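Local coordinates for exocyst complex component EXO70 (Saccharomyces cerevisiae, PDB 2PFV), which acts as a subunit of the exocyst, the complex that tethers secretory vesicles to sites of exocytosis, and takes part in assembling that complex, at residues 370-375 with 434-439; 380-385 with 413-418; 404-409 with 452-457; 192-197 with 210-215. All coordinates share one frame; numbering follows the deposited sequence.

Interaction 1: residues 370-375 with 434-439; sequences FISDCI and LMLAGE
I371 and L436 form the centre of a buried, mainly apolar contact, with no hydrogen bond across it, between one flank of helix 363-390 and the short turn that separates helix 432-435 from helix 439-471. Their CA atoms are the nearest pair across the two segments, I371 CA lying 7.6 Å from L436 CA. I371 offers two branches to two different residues. With CG1 beside the backbone N (chi1 -56°) and an extended chi2, its CD1 runs outward to the methyl end of M435, where CE lies 3.5 Å from I371 CD1, the two side chains meeting at about a right angle. The other branch, CG2, lies against both methyls of L436, 4.1 Å from L436 CD1. One turn further along, I375 CD1 reaches the same L436 CD1 more loosely, at 4.5 Å.

In the all-helical rod of Exo70, this packs the turn between helices 432-435 and 439-471 against helix 363-390. L436 also touches V427 of helix 409-428, and I375 rests on L420 and V423 there. S372 borders the apolar patch, its OG 3.5 Å from L436 CD2 while making a weak hydrogen bond back to S368 O. Beyond L436 the chain turns through G438, whose phi of 99° is positive and which takes the N-cap position of helix 439-471. On that helix, R443 touches S372 and forms a salt bridge with D373.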
loop_
_atom_site.group_PDB
_atom_site.type_symbol
_atom_site.label_atom_id
_atom_site.label_comp_id
_atom_site.label_asym_id
_atom_site.label_seq_id
_atom_site.Cartn_x
_atom_site.Cartn_y
_atom_site.Cartn_z
ATOM N N PHE A 370 10.599 3.084 9.261
ATOM C CA PHE A 370 10.408 4.045 8.180
ATOM C C PHE A 370 9.970 5.417 8.684
ATOM O O PHE A 370 10.523 6.434 8.285
ATOM C CB PHE A 370 9.366 3.540 7.181
ATOM C CG PHE A 370 8.933 4.586 6.190
ATOM C CD1 PHE A 370 9.810 5.041 5.213
ATOM C CD2 PHE A 370 7.669 5.154 6.269
ATOM C CE1 PHE A 370 9.434 6.049 4.327
ATOM C CE2 PHE A 370 7.280 6.162 5.389
ATOM C CZ PHE A 370 8.165 6.612 4.416
ATOM N N ILE A 371 8.956 5.447 9.540
ATOM C CA ILE A 371 8.479 6.714 10.056
ATOM C C ILE A 371 9.595 7.402 10.838
ATOM O O ILE A 371 9.850 8.589 10.646
ATOM C CB ILE A 371 7.242 6.514 10.956
ATOM C CG1 ILE A 371 6.157 5.766 10.175
ATOM C CG2 ILE A 371 6.697 7.867 11.404
ATOM C CD1 ILE A 371 4.892 5.505 10.963
ATOM N N SER A 372 10.267 6.643 11.702
ATOM C CA SER A 372 11.359 7.172 12.508
ATOM C C SER A 372 12.487 7.708 11.631
ATOM O O SER A 372 13.068 8.757 11.927
ATOM C CB SER A 372 11.907 6.086 13.448
ATOM O OG SER A 372 10.944 5.719 14.428
ATOM N N ASP A 373 12.803 6.998 10.553
ATOM C CA ASP A 373 13.865 7.460 9.667
ATOM C C ASP A 373 13.432 8.761 9.004
ATOM O O ASP A 373 14.257 9.644 8.757
ATOM C CB ASP A 373 14.198 6.406 8.600
ATOM C CG ASP A 373 14.758 5.121 9.200
ATOM O OD1 ASP A 373 15.474 5.196 10.224
ATOM O OD2 ASP A 373 14.493 4.038 8.641
ATOM N N CYS A 374 12.135 8.884 8.728
ATOM C CA CYS A 374 11.615 10.099 8.107
ATOM C C CYS A 374 11.740 11.284 9.048
ATOM O O CYS A 374 12.095 12.385 8.635
ATOM C CB CYS A 374 10.147 9.928 7.707
ATOM S SG CYS A 374 9.912 8.980 6.188
ATOM N N ILE A 375 11.447 11.054 10.322
ATOM C CA ILE A 375 11.529 12.118 11.307
ATOM C C ILE A 375 12.987 12.500 11.557
ATOM O O ILE A 375 13.295 13.678 11.737
ATOM C CB ILE A 375 10.850 11.689 12.617
ATOM C CG1 ILE A 375 9.369 11.390 12.350
ATOM C CG2 ILE A 375 10.986 12.788 13.654
ATOM C CD1 ILE A 375 8.636 10.741 13.532
ATOM N N LEU A 434 0.181 5.149 17.202
ATOM C CA LEU A 434 0.146 3.707 17.404
ATOM C C LEU A 434 1.210 2.985 16.591
ATOM O O LEU A 434 1.796 2.007 17.056
ATOM C CB LEU A 434 -1.228 3.151 17.034
ATOM C CG LEU A 434 -2.400 3.640 17.884
ATOM C CD1 LEU A 434 -3.660 2.889 17.475
ATOM C CD2 LEU A 434 -2.096 3.414 19.360
ATOM N N MET A 435 1.455 3.476 15.380
ATOM C CA MET A 435 2.442 2.878 14.482
ATOM C C MET A 435 3.881 3.012 14.982
ATOM O O MET A 435 4.783 2.331 14.486
ATOM C CB MET A 435 2.320 3.510 13.095
ATOM C CG MET A 435 0.959 3.309 12.441
ATOM S SD MET A 435 0.707 4.368 10.998
ATOM C CE MET A 435 1.998 3.785 9.916
ATOM N N LEU A 436 4.096 3.885 15.965
ATOM C CA LEU A 436 5.434 4.099 16.520
ATOM C C LEU A 436 5.596 3.510 17.924
ATOM O O LEU A 436 6.714 3.424 18.444
ATOM C CB LEU A 436 5.750 5.597 16.558
ATOM C CG LEU A 436 6.069 6.290 15.229
ATOM C CD1 LEU A 436 5.803 7.770 15.359
ATOM C CD2 LEU A 436 7.525 6.028 14.838
ATOM N N ALA A 437 4.483 3.111 18.534
ATOM C CA ALA A 437 4.517 2.539 19.877
ATOM C C ALA A 437 5.749 1.653 20.036
ATOM O O ALA A 437 6.044 0.820 19.180
ATOM C CB ALA A 437 3.251 1.729 20.138
ATOM N N GLY A 438 6.470 1.842 21.134
ATOM C CA GLY A 438 7.666 1.056 21.356
ATOM C C GLY A 438 8.905 1.839 20.975
ATOM O O GLY A 438 9.102 2.964 21.439
ATOM N N GLU A 439 9.737 1.254 20.120
ATOM C CA GLU A 439 10.976 1.899 19.708
ATOM C C GLU A 439 10.757 3.195 18.935
ATOM O O GLU A 439 11.635 4.055 18.901
ATOM C CB GLU A 439 11.819 0.949 18.856
ATOM C CG GLU A 439 13.301 1.276 18.902
ATOM C CD GLU A 439 14.017 0.928 17.617
ATOM O OE1 GLU A 439 13.677 1.524 16.571
ATOM O OE2 GLU A 439 14.921 0.063 17.650
#

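Interaction 2: residues 380-385 with 413-418; sequences VNLERK and GFFILM
L382 meets F415 and I416 in a buried antiparallel helix pair, part of the helical bundle that builds the rod-shaped Exo70 fold. The local axes of 380-385 and 413-418 run at 145° and approach to 9.9 Å. E383 CA and I416 CA are the nearest such pair, 6.8 Å apart. The tight part is apolar. I416 sends CD1 across the gap, where it sits 3.7 Å from L382 CB and 3.6 Å from the backbone N of E383, so the methyl packs on helix backbone as much as on side chain. F415, its CG anti to the backbone N (chi1 172°), brings the far end of its ring to L382, the two side chains crossing at about a right angle with F415 CE2 3.9 Å from L382 CG.

The flanks are looser and polar. On one, K385 lays its aliphatic CE 4.2 Å from F415 CZ, obliquely to the ring, while NZ is hydrogen-bonded to I299 O. On the other, E383 gives I416 little more than CB, at 4.1 Å from I416 CD1; its buried carboxylate turns to Y451 of helix 439-471 and to A399 N. The carbonyl O of L382 lies in the plane of the F415 ring, at its edge, 3.8 Å from F415 CE2.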
loop_
_atom_site.group_PDB
_atom_site.type_symbol
_atom_site.label_atom_id
_atom_site.label_comp_id
_atom_site.label_asym_id
_atom_site.label_seq_id
_atom_site.Cartn_x
_atom_site.Cartn_y
_atom_site.Cartn_z
ATOM N N VAL A 380 17.696 16.223 11.073
ATOM C CA VAL A 380 19.075 16.387 10.657
ATOM C C VAL A 380 19.248 17.287 9.439
ATOM O O VAL A 380 20.213 18.036 9.365
ATOM C CB VAL A 380 19.722 15.019 10.397
ATOM C CG1 VAL A 380 21.189 15.190 10.026
ATOM C CG2 VAL A 380 19.601 14.156 11.646
ATOM N N ASN A 381 18.320 17.231 8.486
ATOM C CA ASN A 381 18.442 18.071 7.299
ATOM C C ASN A 381 18.104 19.522 7.583
ATOM O O ASN A 381 18.650 20.426 6.958
ATOM C CB ASN A 381 17.578 17.533 6.162
ATOM C CG ASN A 381 18.259 16.400 5.415
ATOM O OD1 ASN A 381 18.098 15.221 5.754
ATOM N ND2 ASN A 381 19.051 16.755 4.408
ATOM N N LEU A 382 17.195 19.735 8.530
ATOM C CA LEU A 382 16.814 21.079 8.925
ATOM C C LEU A 382 18.031 21.644 9.668
ATOM O O LEU A 382 18.381 22.806 9.515
ATOM C CB LEU A 382 15.590 21.005 9.843
ATOM C CG LEU A 382 14.353 21.872 9.598
ATOM C CD1 LEU A 382 14.027 21.998 8.109
ATOM C CD2 LEU A 382 13.188 21.253 10.361
ATOM N N GLU A 383 18.691 20.798 10.455
ATOM C CA GLU A 383 19.883 21.209 11.201
ATOM C C GLU A 383 21.026 21.571 10.229
ATOM O O GLU A 383 21.724 22.577 10.406
ATOM C CB GLU A 383 20.355 20.079 12.124
ATOM C CG GLU A 383 21.381 20.543 13.155
ATOM C CD GLU A 383 22.263 19.424 13.684
ATOM O OE1 GLU A 383 21.764 18.290 13.883
ATOM O OE2 GLU A 383 23.464 19.692 13.915
ATOM N N ARG A 384 21.219 20.738 9.211
ATOM C CA ARG A 384 22.260 20.977 8.209
ATOM C C ARG A 384 22.025 22.322 7.540
ATOM O O ARG A 384 22.949 23.119 7.379
ATOM C CB ARG A 384 22.238 19.872 7.155
ATOM C CG ARG A 384 23.159 20.110 5.971
ATOM C CD ARG A 384 23.072 18.940 5.005
ATOM N NE ARG A 384 23.489 17.692 5.646
ATOM C CZ ARG A 384 24.747 17.396 5.965
ATOM N NH1 ARG A 384 25.722 18.261 5.696
ATOM N NH2 ARG A 384 25.033 16.235 6.550
ATOM N N LYS A 385 20.775 22.575 7.165
ATOM C CA LYS A 385 20.406 23.831 6.528
ATOM C C LYS A 385 20.650 25.000 7.494
ATOM O O LYS A 385 21.112 26.069 7.093
ATOM C CB LYS A 385 18.936 23.758 6.091
ATOM C CG LYS A 385 18.395 24.977 5.349
ATOM C CD LYS A 385 18.006 26.090 6.310
ATOM C CE LYS A 385 16.789 25.716 7.158
ATOM N NZ LYS A 385 15.526 25.641 6.354
ATOM N N GLY A 413 19.492 24.216 18.317
ATOM C CA GLY A 413 18.771 23.246 19.125
ATOM C C GLY A 413 17.311 23.651 19.262
ATOM O O GLY A 413 16.411 22.835 19.095
ATOM N N PHE A 414 17.095 24.927 19.561
ATOM C CA PHE A 414 15.763 25.500 19.722
ATOM C C PHE A 414 14.954 25.370 18.437
ATOM O O PHE A 414 13.795 24.957 18.455
ATOM C CB PHE A 414 15.884 26.977 20.101
ATOM C CG PHE A 414 14.566 27.662 20.291
ATOM C CD1 PHE A 414 13.751 27.338 21.374
ATOM C CD2 PHE A 414 14.131 28.625 19.384
ATOM C CE1 PHE A 414 12.525 27.960 21.553
ATOM C CE2 PHE A 414 12.900 29.255 19.554
ATOM C CZ PHE A 414 12.096 28.922 20.641
ATOM N N PHE A 415 15.572 25.731 17.321
ATOM C CA PHE A 415 14.933 25.652 16.013
ATOM C C PHE A 415 14.428 24.234 15.759
ATOM O O PHE A 415 13.254 24.026 15.435
ATOM C CB PHE A 415 15.946 26.085 14.940
ATOM C CG PHE A 415 15.482 25.884 13.518
ATOM C CD1 PHE A 415 14.271 26.421 13.075
ATOM C CD2 PHE A 415 16.298 25.212 12.604
ATOM C CE1 PHE A 415 13.872 26.295 11.737
ATOM C CE2 PHE A 415 15.912 25.082 11.257
ATOM C CZ PHE A 415 14.691 25.629 10.824
ATOM N N ILE A 416 15.304 23.249 15.920
ATOM C CA ILE A 416 14.895 21.873 15.704
ATOM C C ILE A 416 13.801 21.445 16.712
ATOM O O ILE A 416 12.839 20.776 16.341
ATOM C CB ILE A 416 16.115 20.911 15.794
ATOM C CG1 ILE A 416 17.206 21.340 14.797
ATOM C CG2 ILE A 416 15.677 19.496 15.510
ATOM C CD1 ILE A 416 16.725 21.490 13.349
ATOM N N LEU A 417 13.939 21.826 17.976
ATOM C CA LEU A 417 12.928 21.460 18.975
ATOM C C LEU A 417 11.562 22.043 18.615
ATOM O O LEU A 417 10.548 21.344 18.704
ATOM C CB LEU A 417 13.330 21.934 20.374
ATOM C CG LEU A 417 14.126 21.049 21.349
ATOM C CD1 LEU A 417 13.956 19.575 21.033
ATOM C CD2 LEU A 417 15.572 21.435 21.316
ATOM N N MET A 418 11.530 23.306 18.184
ATOM C CA MET A 418 10.260 23.923 17.811
ATOM C C MET A 418 9.587 23.137 16.697
ATOM O O MET A 418 8.363 22.989 16.681
ATOM C CB MET A 418 10.453 25.389 17.401
ATOM C CG MET A 418 10.711 26.328 18.589
ATOM S SD MET A 418 9.356 26.350 19.848
ATOM C CE MET A 418 8.154 27.293 18.949
#

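Interaction 3: residues 404-409 with 452-457; sequences SKNKHK and ISYMVS
K409 reaches across to segment 452-457 of helix 439-471 with both backbone and side chain. Its carbonyl O lies at the edge of the Y454 ring, in plane, and 3.5 Å from Y454 CB, while K409 CB stands 4.0 Å from Y454 CD2. The lysine chain, bent at chi3 (-71°) and again at chi4, passes alongside S457 and puts CE 3.5 Å from S457 CB. N406 adds a lighter touch, ND2 being 4.0 Å from Y454 CE2 with the amide and ring planes 80° apart.

Hydrogen bonds within each segment fix these groups. The bend in K409 carries NZ back over its own loop to N406 O at 3.0 Å, almost in line with the C=O bond, and NZ has S403 O as a further partner. S457 OG donates to Y454 O, 3.0 Å away, an oxygen that also accepts from S457 N. Further out, Y454 OH is hydrogen-bonded to E383 OE2 and to N400 N, which anchors the ring by its hydroxyl.

The loop is shaped by N406 OD1, which accepts from H408 N at 2.9 Å with an N-H...O angle of 153°. That is an Asx turn, here leading through H408 at the N-cap position into helix 409-428.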
loop_
_atom_site.group_PDB
_atom_site.type_symbol
_atom_site.label_atom_id
_atom_site.label_comp_id
_atom_site.label_asym_id
_atom_site.label_seq_id
_atom_site.Cartn_x
_atom_site.Cartn_y
_atom_site.Cartn_z
ATOM N N SER A 404 32.578 21.710 18.928
ATOM C CA SER A 404 33.075 23.018 19.348
ATOM C C SER A 404 33.039 23.978 18.167
ATOM O O SER A 404 32.933 25.193 18.339
ATOM C CB SER A 404 34.515 22.910 19.866
ATOM O OG SER A 404 35.410 22.575 18.812
ATOM N N LYS A 405 33.118 23.426 16.961
ATOM C CA LYS A 405 33.092 24.247 15.751
ATOM C C LYS A 405 31.724 24.908 15.566
ATOM O O LYS A 405 31.617 26.014 15.034
ATOM C CB LYS A 405 33.438 23.388 14.529
ATOM N N ASN A 406 30.674 24.223 15.998
ATOM C CA ASN A 406 29.330 24.770 15.880
ATOM C C ASN A 406 29.165 25.799 16.995
ATOM O O ASN A 406 29.076 25.444 18.165
ATOM C CB ASN A 406 28.300 23.649 16.020
ATOM C CG ASN A 406 26.881 24.127 15.784
ATOM O OD1 ASN A 406 26.603 25.326 15.798
ATOM N ND2 ASN A 406 25.973 23.186 15.577
ATOM N N LYS A 407 29.140 27.079 16.630
ATOM C CA LYS A 407 29.010 28.157 17.610
ATOM C C LYS A 407 27.558 28.587 17.825
ATOM O O LYS A 407 27.293 29.535 18.566
ATOM C CB LYS A 407 29.807 29.382 17.151
ATOM C CG LYS A 407 31.239 29.097 16.712
ATOM C CD LYS A 407 32.116 28.648 17.868
ATOM C CE LYS A 407 33.566 28.474 17.414
ATOM N NZ LYS A 407 34.421 27.836 18.462
ATOM N N HIS A 408 26.625 27.891 17.184
ATOM C CA HIS A 408 25.214 28.247 17.295
ATOM C C HIS A 408 24.335 27.099 17.781
ATOM O O HIS A 408 23.156 27.022 17.434
ATOM C CB HIS A 408 24.729 28.738 15.932
ATOM C CG HIS A 408 25.588 29.819 15.351
ATOM N ND1 HIS A 408 25.433 31.149 15.676
ATOM C CD2 HIS A 408 26.669 29.754 14.536
ATOM C CE1 HIS A 408 26.383 31.856 15.092
ATOM N NE2 HIS A 408 27.146 31.033 14.394
ATOM N N LYS A 409 24.894 26.219 18.601
ATOM C CA LYS A 409 24.125 25.076 19.083
ATOM C C LYS A 409 22.840 25.451 19.815
ATOM O O LYS A 409 21.809 24.810 19.629
ATOM C CB LYS A 409 25.013 24.171 19.955
ATOM C CG LYS A 409 26.187 23.600 19.149
ATOM C CD LYS A 409 26.884 22.417 19.793
ATOM C CE LYS A 409 27.681 22.815 21.003
ATOM N NZ LYS A 409 28.481 24.026 20.727
ATOM N N ILE A 452 17.979 19.011 23.025
ATOM C CA ILE A 452 17.878 19.698 24.300
ATOM C C ILE A 452 19.358 19.840 24.678
ATOM O O ILE A 452 19.801 20.875 25.165
ATOM C CB ILE A 452 17.169 18.853 25.362
ATOM C CG1 ILE A 452 15.656 18.898 25.127
ATOM C CG2 ILE A 452 17.536 19.360 26.758
ATOM C CD1 ILE A 452 14.893 17.796 25.864
ATOM N N SER A 453 20.116 18.779 24.423
ATOM C CA SER A 453 21.547 18.769 24.699
ATOM C C SER A 453 22.229 19.930 23.972
ATOM O O SER A 453 23.143 20.538 24.506
ATOM C CB SER A 453 22.164 17.436 24.267
ATOM O OG SER A 453 23.476 17.312 24.784
ATOM N N TYR A 454 21.777 20.245 22.763
ATOM C CA TYR A 454 22.335 21.373 22.023
ATOM C C TYR A 454 22.083 22.661 22.811
ATOM O O TYR A 454 22.985 23.467 23.007
ATOM C CB TYR A 454 21.666 21.511 20.650
ATOM C CG TYR A 454 22.348 20.786 19.511
ATOM C CD1 TYR A 454 22.671 19.435 19.614
ATOM C CD2 TYR A 454 22.645 21.448 18.312
ATOM C CE1 TYR A 454 23.272 18.754 18.563
ATOM C CE2 TYR A 454 23.253 20.769 17.241
ATOM C CZ TYR A 454 23.563 19.419 17.382
ATOM O OH TYR A 454 24.177 18.718 16.363
ATOM N N MET A 455 20.846 22.850 23.265
ATOM C CA MET A 455 20.495 24.062 24.004
ATOM C C MET A 455 21.248 24.196 25.315
ATOM O O MET A 455 21.492 25.302 25.773
ATOM C CB MET A 455 18.986 24.126 24.280
ATOM C CG MET A 455 18.104 24.194 23.049
ATOM S SD MET A 455 16.427 24.796 23.456
ATOM C CE MET A 455 15.591 23.350 23.756
ATOM N N VAL A 456 21.634 23.078 25.911
ATOM C CA VAL A 456 22.360 23.127 27.180
ATOM C C VAL A 456 23.898 23.125 27.053
ATOM O O VAL A 456 24.600 23.422 28.023
ATOM C CB VAL A 456 21.903 21.951 28.105
ATOM C CG1 VAL A 456 22.151 20.630 27.432
ATOM C CG2 VAL A 456 22.637 21.994 29.426
ATOM N N SER A 457 24.420 22.822 25.862
ATOM C CA SER A 457 25.878 22.754 25.643
ATOM C C SER A 457 26.693 23.971 26.093
ATOM O O SER A 457 27.723 23.819 26.763
ATOM C CB SER A 457 26.189 22.483 24.169
ATOM O OG SER A 457 25.923 23.634 23.383
#

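Interaction 4: residues 192-197 with 210-215; sequences NEKSLV and HVLSQI
L212 and E193 lie alongside each other, pointing opposite ways, with L212 CD1 against E193 CB where helices 179-200 and 208-236 pack together. The apolar contacts are grouped round L212, whose CG is anti to the backbone N (chi1 -173°). Its CD1 enters between side chain and backbone of the facing helix, 3.8 Å from E193 CB and 3.7 Å from K194 N, and also 4.0 Å from V197 CG2. CD2, the other methyl, meets the aliphatic K194 CD at 4.1 Å, the two side chains crossing at about a right angle. V197 CG2 extends the patch more loosely to V211 CG1, 4.3 Å away.

The two helices form a helical hairpin of the Exo70 bundle, joined by a short connection; their local axes run at 147° and come within 10.0 Å. K194 CA and L212 CA are the closest CA pair, at 6.7 Å.

Apolar and charged groups meet at E193. Its chain bends at chi2 (61°), bringing CG 3.6 Å from I215 CG2 and the carboxylate against the isoleucine methyls.

No hydrogen bond or salt bridge joins the two segments. E193 OE1 instead forms a salt bridge with R146 of helix 135-154, a third helix that also touches L196 and V211, and K194 NZ pairs with D198.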
loop_
_atom_site.group_PDB
_atom_site.type_symbol
_atom_site.label_atom_id
_atom_site.label_comp_id
_atom_site.label_asym_id
_atom_site.label_seq_id
_atom_site.Cartn_x
_atom_site.Cartn_y
_atom_site.Cartn_z
ATOM N N ASN A 192 -18.754 -16.860 -9.891
ATOM C CA ASN A 192 -19.997 -17.370 -10.461
ATOM C C ASN A 192 -19.770 -18.256 -11.686
ATOM O O ASN A 192 -20.505 -19.217 -11.917
ATOM C CB ASN A 192 -20.911 -16.199 -10.837
ATOM C CG ASN A 192 -21.495 -15.496 -9.620
ATOM O OD1 ASN A 192 -21.992 -14.374 -9.718
ATOM N ND2 ASN A 192 -21.445 -16.161 -8.468
ATOM N N GLU A 193 -18.754 -17.931 -12.473
ATOM C CA GLU A 193 -18.465 -18.709 -13.661
ATOM C C GLU A 193 -17.921 -20.078 -13.238
ATOM O O GLU A 193 -18.264 -21.099 -13.824
ATOM C CB GLU A 193 -17.468 -17.955 -14.543
ATOM C CG GLU A 193 -17.626 -18.227 -16.039
ATOM C CD GLU A 193 -18.996 -17.809 -16.591
ATOM O OE1 GLU A 193 -19.852 -17.322 -15.816
ATOM O OE2 GLU A 193 -19.213 -17.971 -17.811
ATOM N N LYS A 194 -17.092 -20.097 -12.201
ATOM C CA LYS A 194 -16.533 -21.344 -11.695
ATOM C C LYS A 194 -17.665 -22.260 -11.241
ATOM O O LYS A 194 -17.627 -23.463 -11.485
ATOM C CB LYS A 194 -15.578 -21.062 -10.529
ATOM C CG LYS A 194 -15.196 -22.297 -9.680
ATOM C CD LYS A 194 -14.560 -23.417 -10.512
ATOM C CE LYS A 194 -14.072 -24.561 -9.612
ATOM N NZ LYS A 194 -13.620 -25.778 -10.362
ATOM N N SER A 195 -18.663 -21.693 -10.566
ATOM C CA SER A 195 -19.807 -22.481 -10.106
ATOM C C SER A 195 -20.610 -22.990 -11.306
ATOM O O SER A 195 -21.131 -24.102 -11.277
ATOM C CB SER A 195 -20.720 -21.641 -9.209
ATOM O OG SER A 195 -20.110 -21.350 -7.965
ATOM N N LEU A 196 -20.715 -22.171 -12.352
ATOM C CA LEU A 196 -21.449 -22.557 -13.559
ATOM C C LEU A 196 -20.777 -23.733 -14.251
ATOM O O LEU A 196 -21.442 -24.679 -14.668
ATOM C CB LEU A 196 -21.524 -21.395 -14.558
ATOM C CG LEU A 196 -22.136 -21.733 -15.929
ATOM C CD1 LEU A 196 -23.548 -22.253 -15.738
ATOM C CD2 LEU A 196 -22.154 -20.497 -16.829
ATOM N N VAL A 197 -19.457 -23.667 -14.389
ATOM C CA VAL A 197 -18.732 -24.747 -15.040
ATOM C C VAL A 197 -18.817 -26.028 -14.212
ATOM O O VAL A 197 -18.997 -27.114 -14.751
ATOM C CB VAL A 197 -17.261 -24.364 -15.273
ATOM C CG1 VAL A 197 -16.473 -25.571 -15.765
ATOM C CG2 VAL A 197 -17.193 -23.252 -16.315
ATOM N N HIS A 210 -10.105 -25.544 -18.947
ATOM C CA HIS A 210 -9.931 -24.936 -20.259
ATOM C C HIS A 210 -11.109 -24.018 -20.598
ATOM O O HIS A 210 -10.918 -22.885 -21.036
ATOM C CB HIS A 210 -9.783 -26.044 -21.308
ATOM C CG HIS A 210 -9.738 -25.551 -22.721
ATOM N ND1 HIS A 210 -8.788 -24.659 -23.170
ATOM C CD2 HIS A 210 -10.507 -25.855 -23.794
ATOM C CE1 HIS A 210 -8.973 -24.435 -24.460
ATOM N NE2 HIS A 210 -10.011 -25.149 -24.862
ATOM N N VAL A 211 -12.324 -24.507 -20.381
ATOM C CA VAL A 211 -13.528 -23.727 -20.657
ATOM C C VAL A 211 -13.563 -22.468 -19.799
ATOM O O VAL A 211 -13.751 -21.359 -20.308
ATOM C CB VAL A 211 -14.800 -24.562 -20.381
ATOM C CG1 VAL A 211 -16.041 -23.674 -20.414
ATOM C CG2 VAL A 211 -14.921 -25.655 -21.417
ATOM N N LEU A 212 -13.380 -22.647 -18.499
ATOM C CA LEU A 212 -13.386 -21.529 -17.565
ATOM C C LEU A 212 -12.363 -20.485 -17.995
ATOM O O LEU A 212 -12.654 -19.292 -18.008
ATOM C CB LEU A 212 -13.071 -22.021 -16.155
ATOM C CG LEU A 212 -13.191 -20.997 -15.022
ATOM C CD1 LEU A 212 -14.638 -20.492 -14.896
ATOM C CD2 LEU A 212 -12.748 -21.660 -13.729
ATOM N N SER A 213 -11.168 -20.942 -18.361
ATOM C CA SER A 213 -10.108 -20.046 -18.809
ATOM C C SER A 213 -10.513 -19.209 -20.023
ATOM O O SER A 213 -10.200 -18.027 -20.097
ATOM C CB SER A 213 -8.852 -20.847 -19.150
ATOM O OG SER A 213 -7.897 -20.030 -19.806
ATOM N N GLN A 214 -11.201 -19.817 -20.981
ATOM C CA GLN A 214 -11.626 -19.081 -22.179
ATOM C C GLN A 214 -12.629 -17.970 -21.873
ATOM O O GLN A 214 -12.707 -16.978 -22.593
ATOM C CB GLN A 214 -12.257 -20.034 -23.192
ATOM C CG GLN A 214 -11.271 -20.793 -24.060
ATOM C CD GLN A 214 -11.940 -21.934 -24.803
ATOM O OE1 GLN A 214 -12.151 -23.010 -24.239
ATOM N NE2 GLN A 214 -12.301 -21.701 -26.064
ATOM N N ILE A 215 -13.400 -18.153 -20.808
ATOM C CA ILE A 215 -14.409 -17.184 -20.407
ATOM C C ILE A 215 -13.826 -16.080 -19.530
ATOM O O ILE A 215 -14.275 -14.938 -19.583
ATOM C CB ILE A 215 -15.552 -17.872 -19.617
ATOM C CG1 ILE A 215 -16.252 -18.914 -20.500
ATOM C CG2 ILE A 215 -16.559 -16.820 -19.120
ATOM C CD1 ILE A 215 -17.316 -19.723 -19.762
#

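From the N terminus, interaction 4 comes first: 192-197 meets 210-215 after only 12 intervening residues, closing a hairpin before any other contact opens. The remaining three interlock. Helix 363-390 opens both interaction 1 and interaction 2; the latter closes at 413-418, nested within the longer loop that interaction 1 closes at 434-439. Interaction 3 starts at 404-409 and ends at 452-457, so it crosses both. Interactions 2 and 3 touch, G413 CA lying 3.7 Å from Y454 CB, and together they join helices 363-390, 409-428 and 439-471. Interaction 4 stands apart, its centre about 62 Å from that of interaction 2, on the opposite side of the chain's centre.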